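PDB 2REM: disulfide oxidoreductase from Xylella fastidiosa, which probably forms or exchanges disulfide bonds in periplasmic proteins, as a thioredoxin-fold enzyme of the DsbA subfamily. Local coordinates for residues A[14-20]-A[147-151]; A[21-27]-A[56-60]; A[63-67]-A[144-148]; A[161-167]-A[182-186]. The contacts are given in a common frame with arbitrary orientation. Where two conformers were deposited one is given. Residue numbers count along the deposited sequence, not the author numbering.

How the contacts relate
The loop after strand 11-13 opens the chain's long-range contacts. Its first half, 14-20, meets the end of helix 135-151 in contact 1, which closes a loop of 126 residues. Contact 2 lies wholly within that span. It pairs 21-27 with 56-60 and brings strands 27-33 and 58-64 side by side. Contact 3 follows it in series. It sets the far end of strand 58-64 on helix 135-151, ending on the same helical stretch as contact 1 and sharing Y147 and A148. Contact 4 comes last and packs the 161-167 hairpin on the C-terminal helix 172-190. It touches contact 1 where I14 N meets R164 O, and contact 2 where I27 packs on V161.

Contact 1. Residues A[14-20]-A[147-151]; sequences IPDGRPF and YALKV
Irregular segment 14-20 runs past the last turn of helix 135-151. It starts with a type II beta turn, I14 to G17. The CA atoms of I14 and V151 are 6.1 Å apart, and those of F20 and Y147 6.6 Å. Y147 (chi1 t) points toward the loop. The edge of the F20 ring (chi1 t) meets the face of the Y147 ring in a T-shaped stack, centroids 5.2 Å apart and planes at 74°. F20 CB adds a CH-pi contact, 4.1 Å from the Y147 centroid. K150 (chi1 t, chi2 116°) reaches the turn with CE 3.1 Å from D16 O, without a hydrogen bond. K150 O lies 3.5 Å from I14 CG2. Water 1 donates to P15 O (3.2 Å) and K150 O (2.7 Å). V151 CG2 packs on I14 CD1 at 4.0 Å. I14, Y147 and V151 touch V160 of strand 158-161, and Y147 reaches strand 27-33. Loop and helix end thus pack over one face of the thioredoxin fold's central sheet.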
loop_
_atom_site.group_PDB
_atom_site.type_symbol
_atom_site.label_atom_id
_atom_site.label_comp_id
_atom_site.label_asym_id
_atom_site.label_seq_id
_atom_site.Cartn_x
_atom_site.Cartn_y
_atom_site.Cartn_z
ATOM N N ILE A 14 -15.374 -1.238 -8.269
ATOM C CA ILE A 14 -15.295 -2.529 -7.604
ATOM C C ILE A 14 -16.695 -2.929 -7.127
ATOM O O ILE A 14 -17.279 -2.235 -6.294
ATOM C CB ILE A 14 -14.317 -2.428 -6.419
ATOM C CG1 ILE A 14 -12.925 -2.068 -6.937
ATOM C CG2 ILE A 14 -14.340 -3.706 -5.556
ATOM C CD1 ILE A 14 -12.064 -1.312 -5.916
ATOM N N PRO A 15 -17.234 -4.047 -7.660
ATOM C CA PRO A 15 -18.577 -4.474 -7.302
ATOM C C PRO A 15 -18.602 -4.801 -5.822
ATOM O O PRO A 15 -17.677 -5.445 -5.322
ATOM C CB PRO A 15 -18.796 -5.741 -8.137
ATOM C CG PRO A 15 -17.450 -6.205 -8.514
ATOM C CD PRO A 15 -16.592 -4.973 -8.602
ATOM N N ASP A 16 -19.628 -4.303 -5.134
ATOM C CA ASP A 16 -19.825 -4.563 -3.712
ATOM C C ASP A 16 -18.596 -4.097 -2.929
ATOM O O ASP A 16 -18.273 -4.655 -1.909
ATOM C CB ASP A 16 -20.065 -6.061 -3.463
ATOM C CG ASP A 16 -21.394 -6.553 -4.020
ATOM O OD1 ASP A 16 -22.372 -5.765 -4.098
ATOM O OD2 ASP A 16 -21.468 -7.753 -4.376
ATOM N N GLY A 17 -17.910 -3.076 -3.433
ATOM C CA GLY A 17 -16.643 -2.647 -2.847
ATOM C C GLY A 17 -16.837 -2.129 -1.439
ATOM O O GLY A 17 -17.819 -1.455 -1.148
ATOM N N ARG A 18 -15.887 -2.453 -0.574
ATOM C CA ARG A 18 -15.898 -2.010 0.808
ATOM C C ARG A 18 -14.534 -1.453 1.087
ATOM O O ARG A 18 -13.520 -2.021 0.625
ATOM C CB ARG A 18 -16.197 -3.173 1.766
ATOM C CG ARG A 18 -17.666 -3.603 1.737
ATOM C CD ARG A 18 -17.899 -4.912 2.486
ATOM N NE ARG A 18 -18.224 -4.739 3.908
ATOM C CZ ARG A 18 -17.326 -4.688 4.896
ATOM N NH1 ARG A 18 -16.021 -4.796 4.641
ATOM N NH2 ARG A 18 -17.739 -4.545 6.153
ATOM N N PRO A 19 -14.484 -0.337 1.829
ATOM C CA PRO A 19 -13.172 0.252 2.102
ATOM C C PRO A 19 -12.372 -0.713 2.940
ATOM O O PRO A 19 -12.942 -1.614 3.594
ATOM C CB PRO A 19 -13.507 1.495 2.931
ATOM C CG PRO A 19 -14.870 1.197 3.527
ATOM C CD PRO A 19 -15.574 0.439 2.447
ATOM N N PHE A 20 -11.063 -0.532 2.903
ATOM C CA PHE A 20 -10.164 -1.338 3.715
ATOM C C PHE A 20 -10.485 -1.290 5.224
ATOM O O PHE A 20 -10.396 -2.305 5.940
ATOM C CB PHE A 20 -8.742 -0.890 3.478
ATOM C CG PHE A 20 -7.740 -1.779 4.135
ATOM C CD1 PHE A 20 -6.952 -1.299 5.166
ATOM C CD2 PHE A 20 -7.608 -3.110 3.728
ATOM C CE1 PHE A 20 -6.027 -2.109 5.769
ATOM C CE2 PHE A 20 -6.676 -3.929 4.327
ATOM C CZ PHE A 20 -5.895 -3.429 5.358
ATOM N N TYR A 147 -8.493 -7.986 0.849
ATOM C CA TYR A 147 -8.732 -6.730 0.161
ATOM C C TYR A 147 -8.280 -6.811 -1.301
ATOM O O TYR A 147 -9.016 -6.389 -2.194
ATOM C CB TYR A 147 -8.067 -5.587 0.923
ATOM C CG TYR A 147 -8.336 -4.217 0.382
ATOM C CD1 TYR A 147 -9.575 -3.581 0.541
ATOM C CD2 TYR A 147 -7.320 -3.527 -0.242
ATOM C CE1 TYR A 147 -9.761 -2.276 0.044
ATOM C CE2 TYR A 147 -7.501 -2.296 -0.733
ATOM C CZ TYR A 147 -8.694 -1.666 -0.604
ATOM O OH TYR A 147 -8.742 -0.398 -1.147
ATOM N N ALA A 148 -7.105 -7.386 -1.551
ATOM C CA ALA A 148 -6.673 -7.613 -2.925
ATOM C C ALA A 148 -7.637 -8.520 -3.691
ATOM O O ALA A 148 -7.917 -8.247 -4.874
ATOM C CB ALA A 148 -5.262 -8.149 -2.980
ATOM N N LEU A 149 -8.165 -9.567 -3.038
ATOM C CA LEU A 149 -9.156 -10.451 -3.679
ATOM C C LEU A 149 -10.442 -9.720 -4.075
ATOM O O LEU A 149 -11.024 -9.998 -5.118
ATOM C CB LEU A 149 -9.493 -11.670 -2.808
ATOM C CG LEU A 149 -8.462 -12.813 -2.803
ATOM C CD1 LEU A 149 -8.827 -13.910 -1.794
ATOM C CD2 LEU A 149 -8.315 -13.441 -4.194
ATOM N N LYS A 150 -10.886 -8.809 -3.219
ATOM C CA LYS A 150 -12.066 -7.976 -3.456
ATOM C C LYS A 150 -11.792 -6.919 -4.540
ATOM O O LYS A 150 -12.582 -6.743 -5.484
ATOM C CB LYS A 150 -12.404 -7.257 -2.147
ATOM C CG LYS A 150 -13.722 -6.509 -2.137
ATOM C CD LYS A 150 -14.636 -7.169 -1.112
ATOM C CE LYS A 150 -15.994 -6.502 -1.034
ATOM N NZ LYS A 150 -17.036 -7.546 -0.823
ATOM N N VAL A 151 -10.678 -6.217 -4.386
ATOM C CA VAL A 151 -10.320 -5.119 -5.278
ATOM C C VAL A 151 -9.988 -5.611 -6.687
ATOM O O VAL A 151 -10.415 -5.008 -7.686
ATOM C CB VAL A 151 -9.170 -4.285 -4.694
ATOM C CG1 VAL A 151 -8.538 -3.380 -5.760
ATOM C CG2 VAL A 151 -9.677 -3.477 -3.517
HETATM O O HOH W 1 -15.222 -7.455 -5.266
#

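Contact 2. Residues A[21-27]-A[56-60]; sequences APLAGKI and KDVRF
Strands 27-33 and 58-64 begin side by side here, in parallel. I27 pairs with V58, CA atoms 4.7 Å apart. I27 N donates to D57 O (2.6 Å), and R59 N donates to I27 O (2.8 Å). Before the strand, a type I' beta turn runs from L23 to K26, with A24 and G25 at positive phi. K26 N closes it on L23 O at 2.9 Å. R59, with chi1 and chi2 t and chi3 p, reaches the carbonyls leading into this turn. Its NH1 donates to P22 O (2.9 Å) and weakly to L23 O (3.3 Å). Its NH2 bonds weakly to A21 O (2.8 Å) and P22 O (3.1 Å), and also forms a salt bridge with E28. K26, chi1 m and chi2 m, sends NZ to K56 O at 2.8 Å. D57 OD2 forms a salt bridge with R187 NE of helix 172-190. Thus R59 and K26 bind carbonyls that the short parallel pairing leaves outside it, so the contact is mainly polar.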
loop_
_atom_site.group_PDB
_atom_site.type_symbol
_atom_site.label_atom_id
_atom_site.label_comp_id
_atom_site.label_asym_id
_atom_site.label_seq_id
_atom_site.Cartn_x
_atom_site.Cartn_y
_atom_site.Cartn_z
ATOM N N ALA A 21 -10.847 -0.105 5.691
ATOM C CA ALA A 21 -11.348 0.099 7.053
ATOM C C ALA A 21 -12.606 0.976 6.982
ATOM O O ALA A 21 -12.751 1.732 6.017
ATOM C CB ALA A 21 -10.292 0.758 7.869
ATOM N N PRO A 22 -13.517 0.887 7.988
ATOM C CA PRO A 22 -14.693 1.775 7.941
ATOM C C PRO A 22 -14.296 3.240 7.706
ATOM O O PRO A 22 -13.269 3.700 8.224
ATOM C CB PRO A 22 -15.334 1.587 9.310
ATOM C CG PRO A 22 -14.962 0.177 9.701
ATOM C CD PRO A 22 -13.546 0.005 9.176
ATOM N N LEU A 23 -15.082 3.944 6.899
ATOM C CA LEU A 23 -14.728 5.307 6.500
ATOM C C LEU A 23 -14.787 6.291 7.672
ATOM O O LEU A 23 -13.872 7.088 7.854
ATOM C CB LEU A 23 -15.597 5.781 5.336
ATOM C CG LEU A 23 -15.352 4.974 4.068
ATOM C CD1 LEU A 23 -16.223 5.463 2.939
ATOM C CD2 LEU A 23 -13.885 5.010 3.698
ATOM N N ALA A 24 -15.855 6.215 8.462
ATOM C CA ALA A 24 -16.033 7.086 9.633
ATOM C C ALA A 24 -15.845 8.573 9.277
ATOM O O ALA A 24 -14.995 9.262 9.870
ATOM C CB ALA A 24 -15.071 6.670 10.733
ATOM N N GLY A 25 -16.615 9.041 8.297
ATOM C CA GLY A 25 -16.459 10.399 7.751
ATOM C C GLY A 25 -15.333 10.627 6.735
ATOM O O GLY A 25 -15.336 11.628 6.008
ATOM N N LYS A 26 -14.401 9.683 6.647
ATOM C CA LYS A 26 -13.201 9.840 5.814
ATOM C C LYS A 26 -13.371 9.363 4.366
ATOM O O LYS A 26 -14.248 8.547 4.053
ATOM C CB LYS A 26 -12.009 9.089 6.427
ATOM C CG LYS A 26 -11.645 9.499 7.848
ATOM C CD LYS A 26 -10.881 10.807 7.908
ATOM C CE LYS A 26 -10.847 11.327 9.333
ATOM N NZ LYS A 26 -9.695 12.271 9.555
ATOM N N ILE A 27 -12.510 9.885 3.497
ATOM C CA ILE A 27 -12.333 9.339 2.165
ATOM C C ILE A 27 -11.061 8.509 2.212
ATOM O O ILE A 27 -9.959 9.032 2.430
ATOM C CB ILE A 27 -12.215 10.423 1.083
ATOM C CG1 ILE A 27 -13.446 11.348 1.116
ATOM C CG2 ILE A 27 -12.009 9.747 -0.288
ATOM C CD1 ILE A 27 -13.253 12.678 0.417
ATOM N N LYS A 56 -7.914 16.814 5.633
ATOM C CA LYS A 56 -7.964 15.923 6.805
ATOM C C LYS A 56 -8.972 14.792 6.663
ATOM O O LYS A 56 -8.858 13.767 7.334
ATOM C CB LYS A 56 -8.283 16.710 8.079
ATOM C CG LYS A 56 -7.167 17.622 8.577
ATOM C CD LYS A 56 -7.746 18.753 9.453
ATOM C CE LYS A 56 -7.664 18.457 10.957
ATOM N NZ LYS A 56 -7.709 16.993 11.284
ATOM N N ASP A 57 -9.969 14.990 5.804
ATOM C CA ASP A 57 -10.952 13.944 5.540
ATOM C C ASP A 57 -10.401 12.792 4.683
ATOM O O ASP A 57 -11.076 11.785 4.490
ATOM C CB ASP A 57 -12.231 14.531 4.937
ATOM C CG ASP A 57 -12.008 15.196 3.594
ATOM O OD1 ASP A 57 -10.844 15.344 3.177
ATOM O OD2 ASP A 57 -13.010 15.588 2.955
ATOM N N VAL A 58 -9.190 12.946 4.155
ATOM C CA VAL A 58 -8.521 11.826 3.460
ATOM C C VAL A 58 -7.758 10.924 4.439
ATOM O O VAL A 58 -6.915 11.394 5.217
ATOM C CB VAL A 58 -7.599 12.285 2.275
ATOM C CG1 VAL A 58 -6.892 11.073 1.618
ATOM C CG2 VAL A 58 -8.399 13.025 1.220
ATOM N N ARG A 59 -8.086 9.634 4.424
ATOM C CA ARG A 59 -7.289 8.646 5.120
ATOM C C ARG A 59 -6.483 7.887 4.071
ATOM O O ARG A 59 -7.023 7.094 3.308
ATOM C CB ARG A 59 -8.152 7.691 5.950
ATOM C CG ARG A 59 -7.341 6.681 6.759
ATOM C CD ARG A 59 -8.232 5.834 7.650
ATOM N NE ARG A 59 -9.061 4.934 6.851
ATOM C CZ ARG A 59 -10.375 4.789 6.976
ATOM N NH1 ARG A 59 -11.048 5.465 7.904
ATOM N NH2 ARG A 59 -11.013 3.922 6.177
ATOM N N PHE A 60 -5.188 8.158 4.033
ATOM C CA PHE A 60 -4.315 7.513 3.064
ATOM C C PHE A 60 -3.647 6.308 3.711
ATOM O O PHE A 60 -2.990 6.428 4.749
ATOM C CB PHE A 60 -3.293 8.520 2.533
ATOM C CG PHE A 60 -2.193 7.895 1.739
ATOM C CD1 PHE A 60 -2.470 7.098 0.653
ATOM C CD2 PHE A 60 -0.863 8.119 2.093
ATOM C CE1 PHE A 60 -1.447 6.496 -0.069
ATOM C CE2 PHE A 60 0.178 7.531 1.365
ATOM C CZ PHE A 60 -0.125 6.718 0.291
#

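Contact 3. Residues A[63-67]-A[144-148]; sequences VPAVF and ARAYA
Strand 58-64 ends with V63 and P64, and the chain continues as loop past one side of helix 135-151. V63 CA is 6.1 Å from A144 CA, and V66 CA closes to 5.1 Å from R145 CA. No direct hydrogen bond crosses. Water 2 bridges the backbones: it donates to P64 O (2.7 Å) and A144 O (2.8 Å) and accepts from V66 N (2.9 Å). A144 O also takes the helical bond from A148 N at 3.0 Å. A144 CB meets V63 CG1 at 3.8 Å, P64 O at 3.6 Å and V66 CG2 at 4.0 Å. This is the sheet-to-helix packing of the thioredoxin fold, at an outer strand next to helix 71-83. V63 and V66, both chi1 t, point toward the helix. V63 CG1 also touches Y147 CD2 (4.0 Å), and V66 CG1 lies 3.8 Å from R145 CB. The R145 guanidinium turns away, to Q142. F67, chi1 m, sets CE1 4.1 Å from A148 CB. Its side chain lies near C37 and C40 of the CxxC pattern without touching them.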
loop_
_atom_site.group_PDB
_atom_site.type_symbol
_atom_site.label_atom_id
_atom_site.label_comp_id
_atom_site.label_asym_id
_atom_site.label_seq_id
_atom_site.Cartn_x
_atom_site.Cartn_y
_atom_site.Cartn_z
ATOM N N VAL A 63 -1.526 -0.600 1.642
ATOM C CA VAL A 63 -1.904 -1.991 1.792
ATOM C C VAL A 63 -0.933 -2.795 0.935
ATOM O O VAL A 63 -0.863 -2.628 -0.298
ATOM C CB VAL A 63 -3.393 -2.275 1.392
ATOM C CG1 VAL A 63 -3.724 -3.805 1.407
ATOM C CG2 VAL A 63 -4.347 -1.517 2.310
ATOM N N PRO A 64 -0.174 -3.688 1.586
ATOM C CA PRO A 64 0.782 -4.422 0.794
ATOM C C PRO A 64 0.054 -5.445 -0.075
ATOM O O PRO A 64 -0.994 -5.984 0.332
ATOM C CB PRO A 64 1.678 -5.083 1.851
ATOM C CG PRO A 64 0.826 -5.245 3.041
ATOM C CD PRO A 64 -0.184 -4.089 3.007
ATOM N N ALA A 65 0.581 -5.654 -1.276
ATOM C CA ALA A 65 0.102 -6.643 -2.208
ATOM C C ALA A 65 0.507 -8.050 -1.772
ATOM O O ALA A 65 1.712 -8.411 -1.729
ATOM C CB ALA A 65 0.621 -6.339 -3.645
ATOM N N VAL A 66 -0.518 -8.837 -1.469
ATOM C CA VAL A 66 -0.352 -10.234 -1.119
ATOM C C VAL A 66 -0.699 -11.007 -2.365
ATOM O O VAL A 66 -1.847 -11.450 -2.554
ATOM C CB VAL A 66 -1.206 -10.641 0.096
ATOM C CG1 VAL A 66 -1.030 -12.120 0.380
ATOM C CG2 VAL A 66 -0.768 -9.812 1.322
ATOM N N PHE A 67 0.297 -11.120 -3.244
ATOM C CA PHE A 67 0.064 -11.622 -4.591
ATOM C C PHE A 67 0.680 -13.016 -4.741
ATOM O O PHE A 67 0.662 -13.593 -5.821
ATOM C CB PHE A 67 0.677 -10.665 -5.630
ATOM C CG PHE A 67 -0.109 -9.388 -5.872
ATOM C CD1 PHE A 67 -1.386 -9.192 -5.343
ATOM C CD2 PHE A 67 0.433 -8.400 -6.685
ATOM C CE1 PHE A 67 -2.090 -8.019 -5.606
ATOM C CE2 PHE A 67 -0.255 -7.240 -6.960
ATOM C CZ PHE A 67 -1.530 -7.039 -6.406
ATOM N N ALA A 144 -5.157 -7.824 4.199
ATOM C CA ALA A 144 -4.567 -7.301 2.956
ATOM C C ALA A 144 -4.864 -8.221 1.777
ATOM O O ALA A 144 -5.205 -7.752 0.679
ATOM C CB ALA A 144 -3.068 -7.103 3.113
ATOM N N ARG A 145 -4.738 -9.520 2.003
ATOM C CA ARG A 145 -5.015 -10.509 0.965
ATOM C C ARG A 145 -6.484 -10.450 0.552
ATOM O O ARG A 145 -6.793 -10.393 -0.640
ATOM C CB ARG A 145 -4.658 -11.911 1.450
ATOM C CG ARG A 145 -4.845 -12.990 0.376
ATOM C CD ARG A 145 -4.135 -14.260 0.793
ATOM N NE ARG A 145 -4.987 -15.075 1.643
ATOM C CZ ARG A 145 -5.898 -15.932 1.197
ATOM N NH1 ARG A 145 -6.090 -16.111 -0.109
ATOM N NH2 ARG A 145 -6.623 -16.622 2.068
ATOM N N ALA A 146 -7.382 -10.457 1.540
ATOM C CA ALA A 146 -8.811 -10.343 1.286
ATOM C C ALA A 146 -9.151 -9.086 0.499
ATOM O O ALA A 146 -9.972 -9.123 -0.430
ATOM C CB ALA A 146 -9.615 -10.418 2.600
ATOM N N TYR A 147 -8.493 -7.986 0.849
ATOM C CA TYR A 147 -8.732 -6.730 0.161
ATOM C C TYR A 147 -8.280 -6.811 -1.301
ATOM O O TYR A 147 -9.016 -6.389 -2.194
ATOM C CB TYR A 147 -8.067 -5.587 0.923
ATOM C CG TYR A 147 -8.336 -4.217 0.382
ATOM C CD1 TYR A 147 -9.575 -3.581 0.541
ATOM C CD2 TYR A 147 -7.320 -3.527 -0.242
ATOM C CE1 TYR A 147 -9.761 -2.276 0.044
ATOM C CE2 TYR A 147 -7.501 -2.296 -0.733
ATOM C CZ TYR A 147 -8.694 -1.666 -0.604
ATOM O OH TYR A 147 -8.742 -0.398 -1.147
ATOM N N ALA A 148 -7.105 -7.386 -1.551
ATOM C CA ALA A 148 -6.673 -7.613 -2.925
ATOM C C ALA A 148 -7.637 -8.520 -3.691
ATOM O O ALA A 148 -7.917 -8.247 -4.874
ATOM C CB ALA A 148 -5.262 -8.149 -2.980
HETATM O O HOH W 2 -2.950 -7.341 -0.884
#

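Contact 4. Residues A[161-167]-A[182-186]; sequences VNGRYMV and LVSRE
L182 and V161 form the apolar centre. V161 CG2 lies 3.9 Å from L182 CB. L182, with chi1 m and chi2 t, places CD1 3.7 Å from Y165 CB and 3.7 Å from V167 CG2. V161, chi1 t, also reaches V183 CG2 through CG1 (4.4 Å) and E186 CG at 3.9 Å. The backbone behind these side chains is a tight reversal between strands 158-161 and 165-167, with N162 and G163 at positive phi. V161 O accepts from R164 N (2.9 Å) and Y165 N (3.0 Å), and V161 N donates to Y165 O (2.7 Å). R164 and Y165 both face V161, a classic beta bulge. Helix 172-190 packs on this hairpin, the closing beta-beta-alpha unit of the thioredoxin fold. Strand 165-167 and helix 182-186 run nearly antiparallel, at 160°, their axes 11.1 Å apart. Further out, the R185 guanidinium lies over the face of Y165 (chi1 m) in a cation-pi contact, CZ 4.7 Å from the ring centroid. R185 NH1 also bonds to Y11 OH. At the polar edge, N162 ND2 donates to E186 OE2 at 2.9 Å, while N162 OD1 takes E28 N. Water 3 links R164 NH1 (2.5 Å) to E186 OE2 (2.5 Å). Water 4 links Y165 OH (2.8 Å) to E186 OE1 (2.6 Å); R164 NE salt-bridges E13.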
loop_
_atom_site.group_PDB
_atom_site.type_symbol
_atom_site.label_atom_id
_atom_site.label_comp_id
_atom_site.label_asym_id
_atom_site.label_seq_id
_atom_site.Cartn_x
_atom_site.Cartn_y
_atom_site.Cartn_z
ATOM N N VAL A 161 -10.044 4.118 -4.122
ATOM C CA VAL A 161 -10.767 5.127 -3.345
ATOM C C VAL A 161 -12.013 4.519 -2.739
ATOM O O VAL A 161 -12.870 3.984 -3.457
ATOM C CB VAL A 161 -11.131 6.371 -4.188
ATOM C CG1 VAL A 161 -11.802 7.436 -3.321
ATOM C CG2 VAL A 161 -9.852 6.965 -4.838
ATOM N N ASN A 162 -12.090 4.596 -1.414
ATOM C CA ASN A 162 -13.254 4.120 -0.648
ATOM C C ASN A 162 -13.622 2.668 -0.916
ATOM O O ASN A 162 -14.778 2.267 -0.725
ATOM C CB ASN A 162 -14.461 5.051 -0.878
ATOM C CG ASN A 162 -14.393 6.299 -0.028
ATOM O OD1 ASN A 162 -13.520 6.422 0.838
ATOM N ND2 ASN A 162 -15.295 7.239 -0.276
ATOM N N GLY A 163 -12.633 1.891 -1.356
ATOM C CA GLY A 163 -12.843 0.472 -1.673
ATOM C C GLY A 163 -13.740 0.274 -2.887
ATOM O O GLY A 163 -14.157 -0.839 -3.189
ATOM N N ARG A 164 -14.042 1.366 -3.567
ATOM C CA ARG A 164 -15.067 1.347 -4.593
ATOM C C ARG A 164 -14.508 1.677 -5.968
ATOM O O ARG A 164 -15.002 1.177 -6.962
ATOM C CB ARG A 164 -16.165 2.341 -4.230
ATOM C CG ARG A 164 -17.348 2.317 -5.117
ATOM C CD ARG A 164 -18.472 3.067 -4.438
ATOM N NE ARG A 164 -19.646 3.136 -5.288
ATOM C CZ ARG A 164 -20.633 3.995 -5.100
ATOM N NH1 ARG A 164 -20.572 4.855 -4.091
ATOM N NH2 ARG A 164 -21.673 3.992 -5.917
ATOM N N TYR A 165 -13.511 2.549 -6.028
ATOM C CA TYR A 165 -12.991 2.972 -7.319
ATOM C C TYR A 165 -11.528 2.675 -7.399
ATOM O O TYR A 165 -10.748 3.165 -6.587
ATOM C CB TYR A 165 -13.253 4.449 -7.566
ATOM C CG TYR A 165 -14.706 4.779 -7.439
ATOM C CD1 TYR A 165 -15.183 5.466 -6.328
ATOM C CD2 TYR A 165 -15.604 4.368 -8.408
ATOM C CE1 TYR A 165 -16.531 5.749 -6.200
ATOM C CE2 TYR A 165 -16.952 4.642 -8.292
ATOM C CZ TYR A 165 -17.396 5.341 -7.185
ATOM O OH TYR A 165 -18.718 5.619 -7.061
ATOM N N MET A 166 -11.162 1.880 -8.389
ATOM C CA MET A 166 -9.787 1.494 -8.558
ATOM C C MET A 166 -9.253 2.244 -9.759
ATOM O O MET A 166 -9.755 2.096 -10.887
ATOM C CB MET A 166 -9.679 -0.022 -8.734
ATOM C CG MET A 166 -8.267 -0.498 -9.031
ATOM S SD MET A 166 -8.172 -2.312 -9.052
ATOM C CE MET A 166 -9.360 -2.826 -10.287
ATOM N N VAL A 167 -8.236 3.049 -9.498
ATOM C CA VAL A 167 -7.637 3.887 -10.536
ATOM C C VAL A 167 -6.913 2.990 -11.536
ATOM O O VAL A 167 -6.260 2.012 -11.156
ATOM C CB VAL A 167 -6.674 4.921 -9.922
ATOM C CG1 VAL A 167 -6.017 5.774 -11.001
ATOM C CG2 VAL A 167 -7.437 5.835 -8.944
ATOM N N LEU A 182 -11.574 11.461 -8.114
ATOM C CA LEU A 182 -12.414 10.510 -7.365
ATOM C C LEU A 182 -12.574 10.942 -5.918
ATOM O O LEU A 182 -13.660 10.800 -5.351
ATOM C CB LEU A 182 -11.827 9.093 -7.386
ATOM C CG LEU A 182 -11.755 8.378 -8.739
ATOM C CD1 LEU A 182 -10.907 7.120 -8.568
ATOM C CD2 LEU A 182 -13.173 8.051 -9.223
ATOM N N VAL A 183 -11.487 11.436 -5.320
ATOM C CA VAL A 183 -11.559 11.949 -3.944
ATOM C C VAL A 183 -12.490 13.162 -3.871
ATOM O O VAL A 183 -13.344 13.247 -2.998
ATOM C CB VAL A 183 -10.178 12.308 -3.374
ATOM C CG1 VAL A 183 -10.348 13.187 -2.121
ATOM C CG2 VAL A 183 -9.355 11.031 -3.055
ATOM N N SER A 184 -12.352 14.097 -4.806
ATOM C CA SER A 184 -13.246 15.255 -4.824
ATOM C C SER A 184 -14.695 14.866 -5.045
ATOM O O SER A 184 -15.620 15.485 -4.482
ATOM C CB SER A 184 -12.809 16.233 -5.896
ATOM O OG SER A 184 -11.573 16.790 -5.507
ATOM N N ARG A 185 -14.889 13.861 -5.887
ATOM C CA ARG A 185 -16.230 13.401 -6.202
ATOM C C ARG A 185 -16.884 12.742 -4.976
ATOM O O ARG A 185 -18.046 12.975 -4.713
ATOM C CB ARG A 185 -16.221 12.459 -7.398
ATOM C CG ARG A 185 -17.616 12.189 -7.932
ATOM C CD ARG A 185 -17.608 11.277 -9.104
ATOM N NE ARG A 185 -17.031 9.974 -8.799
ATOM C CZ ARG A 185 -17.095 8.948 -9.639
ATOM N NH1 ARG A 185 -17.736 9.097 -10.799
ATOM N NH2 ARG A 185 -16.547 7.782 -9.326
ATOM N N GLU A 186 -16.120 11.942 -4.236
ATOM C CA GLU A 186 -16.574 11.395 -2.952
ATOM C C GLU A 186 -16.900 12.499 -1.964
ATOM O O GLU A 186 -17.927 12.445 -1.263
ATOM C CB GLU A 186 -15.519 10.477 -2.338
ATOM C CG GLU A 186 -15.299 9.207 -3.147
ATOM C CD GLU A 186 -16.619 8.471 -3.406
ATOM O OE1 GLU A 186 -17.154 8.555 -4.534
ATOM O OE2 GLU A 186 -17.121 7.818 -2.475
HETATM O O HOH W 3 -18.834 5.952 -2.717
HETATM O O HOH W 4 -19.475 7.713 -5.435
#